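Local coordinates for putative dehydratase (Mesorhizobium loti, PDB 2POZ), which has no established function but is probably a lyase, a putative dehydratase of the mandelate racemase and enolase group that assembles as an octamer, at residues A[289-294]-A[322-327]; A[139-144]-A[186-191]; A[313-318]-A[336-341]; A[74-79]-A[261-266]; A[173-178]-A[233-238]. All coordinates share one frame; numbering follows the deposited sequence.

Contact 1 of 5, residues A[289-294]-A[322-327]; sequences ETKKIC and EANITN
Cys-294 meets Ile-325 and Asn-327 in the tight part of this contact. Its CB lies 3.9 Å from Ile-325 CG2. Cys-294 SG is 4.1 Å from both Ile-325 CG2 and Ile-325 CD1. Beside this apolar patch, Asn-327 ND2 gives a hydrogen bond to Cys-294 O at 3.1 Å. The bond is bent, with an N-H...O angle of 136°, and the donor is tilted from the carbonyl plane. Asn-327 ND2 also binds Met-302 O. Replacing Asn-327 by an alanine removes the amide, and the Cys-294 and Met-302 carbonyls would probably each lose this donor in a buried region.

In the enolase-type barrel, helices 287-298 and 312-324 come before and after strand 303-304. Val-304 of that strand touches both Cys-294 and Asn-327.

The other side is less packed: one polar bond takes the place of apolar contact, beside the second subunit. Lys-291 runs extended with CG anti to its backbone N (chi1 174°), then turns at its last torsion and crosses Asn-324 at about a right angle. Lys-291 NZ meets Asn-324 OD1 at 2.6 Å, in the carbonyl plane. The same NZ forms a salt bridge with Glu-69 of the second subunit. Asn-324 ND2 turns to Gly-118 O.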
# COMPACT_ATOMS: atom_id res chain seq x y z
N GLU A 289 6.42 -31.23 4.97
CA GLU A 289 5.82 -30.00 4.45
C GLU A 289 5.19 -29.22 5.61
O GLU A 289 5.32 -28.00 5.70
CB GLU A 289 4.76 -30.34 3.40
CG GLU A 289 4.07 -29.14 2.75
CD GLU A 289 5.03 -28.25 1.95
OE1 GLU A 289 6.10 -28.74 1.52
OE2 GLU A 289 4.70 -27.06 1.75
N THR A 290 4.53 -29.92 6.53
CA THR A 290 3.92 -29.24 7.66
C THR A 290 4.99 -28.71 8.61
O THR A 290 4.82 -27.64 9.19
CB THR A 290 2.94 -30.17 8.40
OG1 THR A 290 1.90 -30.57 7.50
CG2 THR A 290 2.29 -29.43 9.58
N LYS A 291 6.08 -29.45 8.77
CA LYS A 291 7.16 -28.96 9.61
C LYS A 291 7.69 -27.65 9.00
O LYS A 291 7.97 -26.68 9.72
CB LYS A 291 8.30 -29.99 9.69
CG LYS A 291 9.53 -29.48 10.46
CD LYS A 291 10.62 -30.55 10.58
CE LYS A 291 11.88 -29.97 11.20
NZ LYS A 291 11.63 -29.29 12.52
N LYS A 292 7.80 -27.61 7.67
CA LYS A 292 8.26 -26.41 6.97
C LYS A 292 7.26 -25.27 7.18
O LYS A 292 7.66 -24.12 7.41
CB LYS A 292 8.41 -26.68 5.48
CG LYS A 292 9.55 -27.66 5.15
CD LYS A 292 9.52 -28.08 3.70
CE LYS A 292 10.76 -28.91 3.36
NZ LYS A 292 10.68 -29.43 1.98
N ILE A 293 5.98 -25.59 7.08
CA ILE A 293 4.94 -24.59 7.28
C ILE A 293 5.05 -24.02 8.71
O ILE A 293 4.96 -22.81 8.90
CB ILE A 293 3.53 -25.21 7.08
CG1 ILE A 293 3.32 -25.51 5.59
CG2 ILE A 293 2.44 -24.27 7.61
CD1 ILE A 293 2.05 -26.26 5.29
N CYS A 294 5.26 -24.88 9.69
CA CYS A 294 5.38 -24.43 11.08
C CYS A 294 6.62 -23.56 11.27
O CYS A 294 6.60 -22.59 12.02
CB CYS A 294 5.45 -25.64 12.03
SG CYS A 294 3.93 -26.64 12.07
N GLU A 322 4.29 -32.81 16.51
CA GLU A 322 4.14 -32.07 17.75
C GLU A 322 5.25 -32.34 18.75
O GLU A 322 5.44 -31.58 19.70
CB GLU A 322 2.77 -32.36 18.36
CG GLU A 322 1.64 -32.14 17.36
CD GLU A 322 0.27 -32.43 17.94
OE1 GLU A 322 0.13 -33.42 18.70
OE2 GLU A 322 -0.67 -31.67 17.63
N ALA A 323 5.98 -33.43 18.56
CA ALA A 323 7.07 -33.75 19.46
C ALA A 323 8.29 -32.91 19.08
O ALA A 323 9.16 -32.63 19.92
CB ALA A 323 7.43 -35.23 19.35
N ASN A 324 8.32 -32.46 17.83
CA ASN A 324 9.46 -31.73 17.28
C ASN A 324 9.39 -30.21 17.06
O ASN A 324 10.40 -29.53 17.24
CB ASN A 324 9.86 -32.44 15.98
CG ASN A 324 11.00 -31.75 15.24
OD1 ASN A 324 10.77 -30.89 14.39
ND2 ASN A 324 12.23 -32.13 15.57
N ILE A 325 8.24 -29.68 16.69
CA ILE A 325 8.15 -28.24 16.42
C ILE A 325 8.32 -27.36 17.65
O ILE A 325 7.86 -27.67 18.75
CB ILE A 325 6.82 -27.87 15.71
CG1 ILE A 325 5.63 -28.38 16.52
CG2 ILE A 325 6.80 -28.46 14.30
CD1 ILE A 325 4.29 -27.94 15.96
N THR A 326 9.00 -26.23 17.45
CA THR A 326 9.27 -25.31 18.54
C THR A 326 8.08 -24.40 18.88
O THR A 326 7.99 -23.92 20.01
CB THR A 326 10.50 -24.44 18.21
OG1 THR A 326 10.35 -23.89 16.90
CG2 THR A 326 11.77 -25.27 18.24
N ASN A 327 7.18 -24.18 17.92
CA ASN A 327 6.03 -23.32 18.16
C ASN A 327 4.70 -24.08 18.28
O ASN A 327 3.68 -23.67 17.75
CB ASN A 327 5.93 -22.23 17.06
CG ASN A 327 5.82 -22.82 15.65
OD1 ASN A 327 6.26 -23.94 15.39
ND2 ASN A 327 5.26 -22.04 14.73

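Contact 2 of 5, residues A[139-144]-A[186-191]; sequences DEFARA and YRRVKA
Arg-188 lies along the Phe-141 ring and can be followed from base to tip. Its CB sits over one ring face, offset toward the rim. This is a CH-pi contact, 4.2 Å from Arg-188 CB to the centroid of the Phe-141 ring and 19° off the normal. Next, Arg-188 CG comes to 3.6 Å from Phe-141 CD2. Arg-188 CD is tighter still, 3.3 Å from Phe-141 CE2. Arg-188 NE passes the same ring atom, Phe-141 CE2, at 3.4 Å. The chain is extended from CG to NE, and CG is anti to the carbonyl carbon (chi1 -73°), which lays the methylenes along the ring. The guanidinium then leaves Phe-141, its plane 39° from that of the ring. There NH1 binds Pro-160 O and Ala-162 O, and NH2 forms a salt bridge with Asp-136. A leucine in place of Arg-188 would probably leave Asp-136 without its countercharge and the two carbonyls without this donor.

Beside this pair, Ala-142, next to Phe-141, brings its CB to 4.3 Å from Ala-191 CB, one turn on from Arg-188. Their small size lets the helices come close.

Helix 138-144 thus packs on helix 179-196. That helix lies in the crossover between parallel barrel strands 155-158 and 201-205, with Val-192 and Ala-195 extending the interface.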
# COMPACT_ATOMS: atom_id res chain seq x y z
N ASP A 139 -29.22 -25.90 26.42
CA ASP A 139 -29.08 -26.84 27.52
C ASP A 139 -28.40 -28.15 27.13
O ASP A 139 -27.68 -28.74 27.93
CB ASP A 139 -30.42 -27.15 28.15
CG ASP A 139 -30.26 -27.86 29.48
OD1 ASP A 139 -29.78 -27.21 30.44
OD2 ASP A 139 -30.59 -29.06 29.57
N GLU A 140 -28.62 -28.61 25.90
CA GLU A 140 -27.99 -29.84 25.46
C GLU A 140 -26.48 -29.60 25.32
O GLU A 140 -25.67 -30.51 25.53
CB GLU A 140 -28.60 -30.32 24.14
CG GLU A 140 -30.09 -30.64 24.29
CD GLU A 140 -30.76 -31.06 22.99
OE1 GLU A 140 -30.42 -30.50 21.92
OE2 GLU A 140 -31.65 -31.94 23.05
N PHE A 141 -26.10 -28.37 24.97
CA PHE A 141 -24.69 -28.05 24.87
C PHE A 141 -24.12 -28.08 26.28
O PHE A 141 -23.01 -28.57 26.49
CB PHE A 141 -24.49 -26.67 24.23
CG PHE A 141 -24.28 -26.73 22.74
CD1 PHE A 141 -22.99 -26.85 22.22
CD2 PHE A 141 -25.36 -26.71 21.87
CE1 PHE A 141 -22.79 -26.96 20.84
CE2 PHE A 141 -25.18 -26.81 20.50
CZ PHE A 141 -23.89 -26.94 19.98
N ALA A 142 -24.90 -27.60 27.25
CA ALA A 142 -24.46 -27.60 28.65
C ALA A 142 -24.22 -29.02 29.16
O ALA A 142 -23.23 -29.27 29.85
CB ALA A 142 -25.49 -26.89 29.52
N ARG A 143 -25.13 -29.93 28.84
CA ARG A 143 -24.99 -31.33 29.26
C ARG A 143 -23.81 -31.99 28.56
O ARG A 143 -23.14 -32.84 29.13
CB ARG A 143 -26.25 -32.14 28.93
CG ARG A 143 -27.51 -31.78 29.70
CD ARG A 143 -27.36 -32.03 31.19
NE ARG A 143 -26.64 -33.26 31.51
CZ ARG A 143 -27.05 -34.49 31.21
NH1 ARG A 143 -28.19 -34.71 30.57
NH2 ARG A 143 -26.29 -35.53 31.56
N ALA A 144 -23.58 -31.61 27.31
CA ALA A 144 -22.51 -32.20 26.51
C ALA A 144 -21.09 -31.99 27.02
O ALA A 144 -20.21 -32.80 26.72
CB ALA A 144 -22.62 -31.71 25.07
N TYR A 186 -25.48 -17.66 20.32
CA TYR A 186 -24.89 -17.00 21.46
C TYR A 186 -25.20 -17.74 22.77
O TYR A 186 -24.32 -17.89 23.63
CB TYR A 186 -25.39 -15.56 21.57
CG TYR A 186 -25.04 -14.92 22.89
CD1 TYR A 186 -23.74 -14.50 23.17
CD2 TYR A 186 -26.01 -14.77 23.89
CE1 TYR A 186 -23.40 -13.96 24.41
CE2 TYR A 186 -25.69 -14.24 25.13
CZ TYR A 186 -24.39 -13.83 25.39
OH TYR A 186 -24.08 -13.30 26.62
N ARG A 187 -26.44 -18.19 22.91
CA ARG A 187 -26.86 -18.90 24.12
C ARG A 187 -26.13 -20.23 24.24
O ARG A 187 -25.84 -20.68 25.35
CB ARG A 187 -28.38 -19.14 24.11
CG ARG A 187 -29.20 -17.86 24.18
CD ARG A 187 -28.95 -17.12 25.49
NE ARG A 187 -29.48 -15.75 25.46
CZ ARG A 187 -29.36 -14.88 26.46
NH1 ARG A 187 -28.73 -15.21 27.58
NH2 ARG A 187 -29.86 -13.66 26.33
N ARG A 188 -25.82 -20.85 23.11
CA ARG A 188 -25.09 -22.12 23.13
C ARG A 188 -23.69 -21.89 23.69
O ARG A 188 -23.21 -22.67 24.51
CB ARG A 188 -24.99 -22.71 21.72
CG ARG A 188 -26.27 -23.30 21.16
CD ARG A 188 -26.06 -23.68 19.70
NE ARG A 188 -27.17 -24.42 19.12
CZ ARG A 188 -27.39 -24.54 17.81
NH1 ARG A 188 -26.56 -23.95 16.96
NH2 ARG A 188 -28.41 -25.26 17.36
N VAL A 189 -23.03 -20.82 23.24
CA VAL A 189 -21.69 -20.52 23.72
C VAL A 189 -21.74 -20.20 25.22
O VAL A 189 -20.91 -20.67 26.00
CB VAL A 189 -21.06 -19.32 22.95
CG1 VAL A 189 -19.66 -19.03 23.47
CG2 VAL A 189 -21.00 -19.65 21.46
N LYS A 190 -22.74 -19.41 25.62
CA LYS A 190 -22.90 -19.05 27.03
C LYS A 190 -23.21 -20.26 27.89
O LYS A 190 -22.72 -20.36 29.02
CB LYS A 190 -24.00 -18.00 27.18
CG LYS A 190 -24.21 -17.53 28.63
CD LYS A 190 -25.20 -16.37 28.70
CE LYS A 190 -25.28 -15.79 30.10
NZ LYS A 190 -25.86 -16.75 31.07
N ALA A 191 -24.00 -21.19 27.38
CA ALA A 191 -24.34 -22.40 28.13
C ALA A 191 -23.08 -23.23 28.37
O ALA A 191 -22.91 -23.82 29.44
CB ALA A 191 -25.37 -23.22 27.38

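Contact 3 of 5, residues A[313-318]-A[336-341]; sequences LIETAT and AFKADD
Glu-315 and Lys-338 reach for each other from opposite directions. Their CA atoms are 12.4 Å apart, so only the ends of the two side chains meet. Glu-315 has CG anti to its carbonyl carbon (chi1 -66°) and runs straight on from there toward the loop. Lys-338 is bent at its second and fourth torsions. Lys-338 NZ lies 3.2 Å from Glu-315 OE2, a salt bridge whose hydrogen bond is weak. The methylene beside it is almost as near, with Lys-338 CE 3.3 Å from the same Glu-315 OE2. The ammonium is therefore not aimed squarely at the carboxylate.

Glu-315 belongs to barrel helix 312-324. Lys-338 lies on a short 3-10 segment in the loop that follows strand 331-333. The bridge joins this loop to the helix, and His-333 of the strand packs against both side chains.

The lysine NZ is shared. It also makes a hydrogen bond with Tyr-343 OH, its stronger partner. Glu-315 is buried, whereas Lys-338 is partly exposed.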
# COMPACT_ATOMS: atom_id res chain seq x y z
N LEU A 313 -4.13 -43.75 13.17
CA LEU A 313 -2.90 -43.57 12.39
C LEU A 313 -2.53 -42.10 12.23
O LEU A 313 -1.46 -41.68 12.65
CB LEU A 313 -3.02 -44.23 11.01
CG LEU A 313 -1.82 -44.05 10.07
CD1 LEU A 313 -0.54 -44.52 10.76
CD2 LEU A 313 -2.04 -44.83 8.77
N ILE A 314 -3.41 -41.30 11.64
CA ILE A 314 -3.08 -39.89 11.45
C ILE A 314 -2.86 -39.16 12.78
O ILE A 314 -2.08 -38.21 12.84
CB ILE A 314 -4.14 -39.13 10.61
CG1 ILE A 314 -3.57 -37.76 10.21
CG2 ILE A 314 -5.42 -38.96 11.39
CD1 ILE A 314 -4.20 -37.19 8.95
N GLU A 315 -3.52 -39.61 13.84
CA GLU A 315 -3.33 -38.98 15.15
C GLU A 315 -1.91 -39.26 15.64
O GLU A 315 -1.23 -38.37 16.15
CB GLU A 315 -4.33 -39.52 16.17
CG GLU A 315 -5.78 -39.17 15.90
CD GLU A 315 -6.73 -39.74 16.94
OE1 GLU A 315 -6.47 -39.53 18.15
OE2 GLU A 315 -7.73 -40.39 16.56
N THR A 316 -1.47 -40.50 15.49
CA THR A 316 -0.14 -40.89 15.93
C THR A 316 0.92 -40.19 15.08
O THR A 316 1.94 -39.73 15.60
CB THR A 316 0.04 -42.41 15.84
OG1 THR A 316 -0.92 -43.04 16.69
CG2 THR A 316 1.44 -42.82 16.29
N ALA A 317 0.68 -40.10 13.78
CA ALA A 317 1.62 -39.44 12.87
C ALA A 317 1.75 -37.97 13.26
O ALA A 317 2.84 -37.39 13.21
CB ALA A 317 1.12 -39.56 11.44
N THR A 318 0.64 -37.36 13.65
CA THR A 318 0.64 -35.95 14.04
C THR A 318 1.51 -35.75 15.28
O THR A 318 2.14 -34.70 15.42
CB THR A 318 -0.80 -35.46 14.32
OG1 THR A 318 -1.55 -35.49 13.10
CG2 THR A 318 -0.79 -34.04 14.88
N ALA A 336 -15.00 -38.94 21.57
CA ALA A 336 -16.32 -39.54 21.35
C ALA A 336 -16.43 -40.42 20.09
O ALA A 336 -17.19 -41.39 20.08
CB ALA A 336 -17.39 -38.45 21.31
N PHE A 337 -15.67 -40.09 19.05
CA PHE A 337 -15.72 -40.85 17.80
C PHE A 337 -15.31 -42.31 17.95
O PHE A 337 -15.76 -43.18 17.20
CB PHE A 337 -14.83 -40.18 16.74
CG PHE A 337 -15.36 -38.87 16.24
CD1 PHE A 337 -16.37 -38.19 16.93
CD2 PHE A 337 -14.86 -38.30 15.07
CE1 PHE A 337 -16.86 -36.97 16.48
CE2 PHE A 337 -15.35 -37.08 14.60
CZ PHE A 337 -16.34 -36.41 15.31
N LYS A 338 -14.45 -42.59 18.92
CA LYS A 338 -13.99 -43.95 19.15
C LYS A 338 -15.10 -44.87 19.66
O LYS A 338 -14.95 -46.09 19.64
CB LYS A 338 -12.81 -43.95 20.13
CG LYS A 338 -11.43 -43.76 19.49
CD LYS A 338 -11.31 -42.44 18.74
CE LYS A 338 -9.86 -42.15 18.33
NZ LYS A 338 -9.34 -43.09 17.29
N ALA A 339 -16.21 -44.28 20.09
CA ALA A 339 -17.34 -45.06 20.62
C ALA A 339 -18.43 -45.33 19.58
O ALA A 339 -19.40 -46.04 19.87
CB ALA A 339 -17.93 -44.35 21.84
N ASP A 340 -18.30 -44.75 18.39
CA ASP A 340 -19.30 -44.96 17.34
C ASP A 340 -19.45 -46.45 17.04
O ASP A 340 -18.49 -47.21 17.19
CB ASP A 340 -18.88 -44.28 16.04
CG ASP A 340 -19.00 -42.77 16.10
OD1 ASP A 340 -19.45 -42.24 17.14
OD2 ASP A 340 -18.65 -42.12 15.09
N ASP A 341 -20.64 -46.86 16.61
CA ASP A 341 -20.84 -48.25 16.25
C ASP A 341 -20.01 -48.43 15.00
O ASP A 341 -19.98 -47.54 14.14
CB ASP A 341 -22.30 -48.55 15.90
CG ASP A 341 -23.26 -48.25 17.02
OD1 ASP A 341 -22.89 -48.40 18.20
OD2 ASP A 341 -24.40 -47.88 16.71

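Contact 4 of 5, residues A[74-79]-A[261-266]; sequences TMYDHS and TRFGFR
Tyr-76 and Phe-263 form an aromatic pair. The edge of Phe-263 points toward the face of Tyr-76 in an offset edge-to-face stack. The centroids are 5.7 Å apart and the planes stand at 75°. The touching edge is Phe-263 CD1 and CE1. Phe-263 CE1 lies 3.8 Å from Tyr-76 CZ, and Phe-263 CD1 lies 3.7 Å from Tyr-76 OH. Tyr-76 has CG anti to its backbone N (chi1 -175°), which carries the ring out from its helix to Phe-263.

The pair links two domains. Helix 68-78 belongs to the N-terminal domain of the enolase group, and helix 261-269 to the barrel. Phe-90 of helix 87-108 touches both Tyr-76 and Thr-261.

Hydrogen bonds act within each segment. Ser-79 OG gives one to the carbonyl O of Met-75, a selenomethionine, at 2.7 Å. In the other segment, Phe-263 N makes a weak bond to Thr-261 OG1 at 3.1 Å.

Other polar links reach neighbouring subunits. Tyr-76 OH binds Asp-235 of the fourth subunit, whose Phe-237 packs on Tyr-76 and Thr-261. Arg-262 forms salt bridges with Glu-298 of the second subunit and with Glu-289 of its own chain. Arg-266 forms one with Asp-238 of the fourth subunit.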
# COMPACT_ATOMS: atom_id res chain seq x y z
N THR A 74 8.37 -34.59 -7.49
CA THR A 74 7.90 -35.21 -8.73
C THR A 74 6.37 -35.17 -8.84
O THR A 74 5.81 -34.85 -9.89
CB THR A 74 8.37 -36.67 -8.83
OG1 THR A 74 9.81 -36.72 -8.79
CG2 THR A 74 7.89 -37.30 -10.13
N MSE A 75 5.69 -35.51 -7.74
CA MSE A 75 4.23 -35.50 -7.74
C MSE A 75 3.73 -34.07 -7.88
O MSE A 75 2.74 -33.81 -8.56
CB MSE A 75 3.68 -36.12 -6.45
CG MSE A 75 4.02 -37.60 -6.33
SE MSE A 75 3.14 -38.50 -4.85
CE MSE A 75 4.33 -37.95 -3.43
N TYR A 76 4.43 -33.13 -7.25
CA TYR A 76 4.03 -31.73 -7.36
C TYR A 76 4.18 -31.26 -8.80
O TYR A 76 3.26 -30.70 -9.39
CB TYR A 76 4.90 -30.85 -6.48
CG TYR A 76 4.44 -29.41 -6.48
CD1 TYR A 76 3.45 -28.99 -5.59
CD2 TYR A 76 4.91 -28.51 -7.43
CE1 TYR A 76 2.92 -27.70 -5.65
CE2 TYR A 76 4.39 -27.20 -7.51
CZ TYR A 76 3.40 -26.81 -6.62
OH TYR A 76 2.86 -25.54 -6.69
N ASP A 77 5.36 -31.51 -9.36
CA ASP A 77 5.68 -31.08 -10.72
C ASP A 77 4.94 -31.72 -11.89
O ASP A 77 4.69 -31.06 -12.89
CB ASP A 77 7.18 -31.25 -10.99
CG ASP A 77 8.03 -30.31 -10.16
OD1 ASP A 77 7.45 -29.43 -9.49
OD2 ASP A 77 9.27 -30.45 -10.19
N HIS A 78 4.61 -32.99 -11.76
CA HIS A 78 4.00 -33.70 -12.88
C HIS A 78 2.57 -34.18 -12.79
O HIS A 78 2.07 -34.81 -13.71
CB HIS A 78 4.93 -34.86 -13.23
CG HIS A 78 6.32 -34.42 -13.53
ND1 HIS A 78 6.64 -33.69 -14.66
CD2 HIS A 78 7.46 -34.51 -12.81
CE1 HIS A 78 7.91 -33.35 -14.62
NE2 HIS A 78 8.43 -33.83 -13.50
N SER A 79 1.89 -33.87 -11.69
CA SER A 79 0.49 -34.28 -11.53
C SER A 79 -0.40 -33.28 -12.25
O SER A 79 -1.54 -33.58 -12.62
CB SER A 79 0.12 -34.28 -10.05
OG SER A 79 0.33 -32.99 -9.48
N THR A 261 -0.19 -26.54 1.90
CA THR A 261 1.24 -26.35 1.61
C THR A 261 1.78 -24.99 2.03
O THR A 261 1.03 -24.09 2.42
CB THR A 261 1.59 -26.51 0.10
OG1 THR A 261 1.21 -25.33 -0.63
CG2 THR A 261 0.88 -27.73 -0.50
N ARG A 262 3.10 -24.86 1.97
CA ARG A 262 3.78 -23.61 2.31
C ARG A 262 3.23 -22.50 1.42
O ARG A 262 3.13 -21.34 1.83
CB ARG A 262 5.27 -23.71 2.00
CG ARG A 262 6.13 -24.47 2.97
CD ARG A 262 7.43 -24.83 2.24
NE ARG A 262 7.20 -25.89 1.27
CZ ARG A 262 8.02 -26.22 0.28
NH1 ARG A 262 9.16 -25.56 0.10
NH2 ARG A 262 7.71 -27.23 -0.52
N PHE A 263 2.91 -22.86 0.18
CA PHE A 263 2.42 -21.90 -0.81
C PHE A 263 1.04 -21.38 -0.44
O PHE A 263 0.72 -20.22 -0.71
CB PHE A 263 2.42 -22.56 -2.19
CG PHE A 263 3.71 -23.28 -2.51
CD1 PHE A 263 3.70 -24.42 -3.30
CD2 PHE A 263 4.92 -22.82 -2.01
CE1 PHE A 263 4.89 -25.10 -3.58
CE2 PHE A 263 6.12 -23.48 -2.28
CZ PHE A 263 6.11 -24.63 -3.07
N GLY A 264 0.23 -22.23 0.18
CA GLY A 264 -1.10 -21.79 0.59
C GLY A 264 -0.97 -20.95 1.85
O GLY A 264 -1.62 -19.90 1.98
N PHE A 265 -0.13 -21.39 2.78
CA PHE A 265 0.04 -20.65 4.02
C PHE A 265 0.72 -19.29 3.87
O PHE A 265 0.51 -18.41 4.70
CB PHE A 265 0.76 -21.51 5.07
CG PHE A 265 -0.17 -22.47 5.77
CD1 PHE A 265 -0.38 -23.74 5.26
CD2 PHE A 265 -0.93 -22.04 6.86
CE1 PHE A 265 -1.35 -24.58 5.82
CE2 PHE A 265 -1.90 -22.87 7.43
CZ PHE A 265 -2.11 -24.14 6.91
N ARG A 266 1.51 -19.12 2.81
CA ARG A 266 2.15 -17.82 2.58
C ARG A 266 1.07 -16.73 2.54
O ARG A 266 1.25 -15.64 3.09
CB ARG A 266 2.91 -17.81 1.25
CG ARG A 266 3.34 -16.41 0.83
CD ARG A 266 3.97 -16.38 -0.55
NE ARG A 266 3.97 -15.02 -1.08
CZ ARG A 266 4.41 -14.69 -2.30
NH1 ARG A 266 4.90 -15.62 -3.11
NH2 ARG A 266 4.34 -13.43 -2.70

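Contact 5 of 5, residues A[173-178]-A[233-238]; sequences TRRSMS and PCDPFD
Two loops of the barrel domain meet here, one leading into helix 179-196 and the other joining strand 227-231 to helix 239-248. The second loop holds a type I beta turn from Asp-235 to Asp-238, combined with an Asx turn. Asp-235 OD1 accepts from Phe-237 N at 2.8 Å, on the anti side of the carboxylate and 19° out of its plane. Asp-238 N binds Asp-235 O at 2.9 Å and closes the turn. Asp-238 then takes the N-cap position of the next helix, as Ser-178 does in the first loop.

Across the contact, Arg-175 runs extended from CG to NE and crosses Asp-235 at about a right angle. Arg-175 NH2 meets Asp-235 OD2 at 3.4 Å in a salt bridge with a weak hydrogen bond. OD2 lies at the guanidinium edge, near its plane, but the two flat groups are 82° apart, so they do not pair side by side. A water accepts from Arg-175 NE at 2.9 Å and donates to Asp-235 OD2 at 2.6 Å.

The stronger direct partners are on other subunits. Arg-175 NH1 binds Glu-298 O of the fifth subunit, and Asp-235 OD2 also meets Tyr-76 OH of the fourth subunit in a hydrogen bond. The weak direct bridge and its water would probably leave the ion pair adaptable, with much of the hold on both side chains coming from neighbouring subunits.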
# COMPACT_ATOMS: atom_id res chain seq x y z
N THR A 173 -26.10 -22.35 6.17
CA THR A 173 -26.46 -22.31 4.76
C THR A 173 -26.33 -20.87 4.24
O THR A 173 -26.82 -19.92 4.85
CB THR A 173 -27.90 -22.82 4.53
OG1 THR A 173 -27.95 -24.24 4.75
CG2 THR A 173 -28.36 -22.51 3.11
N ARG A 174 -25.62 -20.74 3.12
CA ARG A 174 -25.40 -19.45 2.46
C ARG A 174 -24.98 -18.31 3.39
O ARG A 174 -25.44 -17.17 3.25
CB ARG A 174 -26.67 -19.07 1.67
CG ARG A 174 -27.05 -20.13 0.62
CD ARG A 174 -28.28 -19.73 -0.18
NE ARG A 174 -29.54 -20.20 0.40
CZ ARG A 174 -29.98 -21.45 0.33
NH1 ARG A 174 -29.28 -22.39 -0.29
NH2 ARG A 174 -31.15 -21.76 0.87
N ARG A 175 -24.10 -18.62 4.34
CA ARG A 175 -23.57 -17.63 5.28
C ARG A 175 -24.66 -16.81 5.96
O ARG A 175 -24.44 -15.65 6.29
CB ARG A 175 -22.62 -16.67 4.56
CG ARG A 175 -21.50 -17.34 3.77
CD ARG A 175 -20.80 -16.33 2.87
NE ARG A 175 -19.77 -16.95 2.05
CZ ARG A 175 -19.19 -16.37 1.00
NH1 ARG A 175 -19.54 -15.14 0.64
NH2 ARG A 175 -18.27 -17.03 0.31
N SER A 176 -25.82 -17.42 6.17
CA SER A 176 -26.95 -16.70 6.75
C SER A 176 -27.72 -17.45 7.82
O SER A 176 -27.91 -18.66 7.72
CB SER A 176 -27.93 -16.30 5.65
OG SER A 176 -27.29 -15.57 4.62
N MSE A 177 -28.18 -16.72 8.83
CA MSE A 177 -28.97 -17.29 9.91
C MSE A 177 -29.95 -16.22 10.36
O MSE A 177 -29.64 -15.03 10.31
CB MSE A 177 -28.10 -17.67 11.10
CG MSE A 177 -27.00 -18.65 10.80
SE MSE A 177 -25.99 -18.95 12.42
CE MSE A 177 -25.63 -17.11 12.89
N SER A 178 -31.14 -16.63 10.80
CA SER A 178 -32.14 -15.68 11.26
C SER A 178 -31.68 -15.08 12.58
O SER A 178 -30.76 -15.61 13.22
CB SER A 178 -33.48 -16.39 11.48
OG SER A 178 -33.38 -17.31 12.56
N PRO A 233 -13.23 -17.62 11.02
CA PRO A 233 -14.37 -16.71 11.15
C PRO A 233 -15.02 -16.39 9.81
O PRO A 233 -16.16 -15.92 9.75
CB PRO A 233 -13.75 -15.48 11.82
CG PRO A 233 -12.36 -15.47 11.25
CD PRO A 233 -11.97 -16.93 11.34
N CYS A 234 -14.30 -16.64 8.72
CA CYS A 234 -14.87 -16.40 7.40
C CYS A 234 -14.46 -17.51 6.46
O CYS A 234 -13.60 -18.33 6.78
CB CYS A 234 -14.43 -15.05 6.82
SG CYS A 234 -12.65 -14.93 6.54
N ASP A 235 -15.10 -17.54 5.30
CA ASP A 235 -14.81 -18.56 4.29
C ASP A 235 -13.32 -18.53 3.98
O ASP A 235 -12.75 -17.48 3.72
CB ASP A 235 -15.61 -18.26 3.02
CG ASP A 235 -15.56 -19.40 2.02
OD1 ASP A 235 -14.45 -19.90 1.72
OD2 ASP A 235 -16.64 -19.80 1.54
N PRO A 236 -12.66 -19.70 4.03
CA PRO A 236 -11.22 -19.83 3.76
C PRO A 236 -10.84 -19.23 2.41
O PRO A 236 -9.69 -18.88 2.19
CB PRO A 236 -11.00 -21.34 3.79
CG PRO A 236 -12.02 -21.82 4.75
CD PRO A 236 -13.24 -21.01 4.40
N PHE A 237 -11.80 -19.11 1.50
CA PHE A 237 -11.56 -18.53 0.17
C PHE A 237 -11.32 -17.02 0.23
O PHE A 237 -10.65 -16.46 -0.63
CB PHE A 237 -12.76 -18.77 -0.75
CG PHE A 237 -12.47 -19.63 -1.95
CD1 PHE A 237 -13.35 -20.64 -2.31
CD2 PHE A 237 -11.33 -19.42 -2.72
CE1 PHE A 237 -13.11 -21.43 -3.43
CE2 PHE A 237 -11.07 -20.21 -3.84
CZ PHE A 237 -11.97 -21.22 -4.19
N ASP A 238 -11.87 -16.36 1.25
CA ASP A 238 -11.77 -14.90 1.37
C ASP A 238 -10.80 -14.39 2.43
O ASP A 238 -11.17 -14.22 3.60
CB ASP A 238 -13.15 -14.32 1.65
CG ASP A 238 -13.20 -12.81 1.47
OD1 ASP A 238 -12.13 -12.16 1.55
OD2 ASP A 238 -14.31 -12.28 1.27
O HOH W 1 -19.03 -19.70 2.57

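Contacts 1 and 4 are buried, whereas contacts 2, 3 and 5 are only partly so. Contacts 1 and 3 share helix 312-324, but one combines apolar packing with amide hydrogen bonds beside a barrel strand and the other rests on a single ion pair between side-chain ends. Contacts 1 and 4 touch directly through the Glu-289 to Arg-262 salt bridge and both reach the second subunit. Contact 4 joins the two domains by aromatic rings. Contact 5 relies on charge and water, yet contacts 4 and 5 both meet the fourth subunit. Contact 2 lies on the far side of the chain's centre from contact 4. Its segments, like those of contact 3, touch no other chain of the assembly.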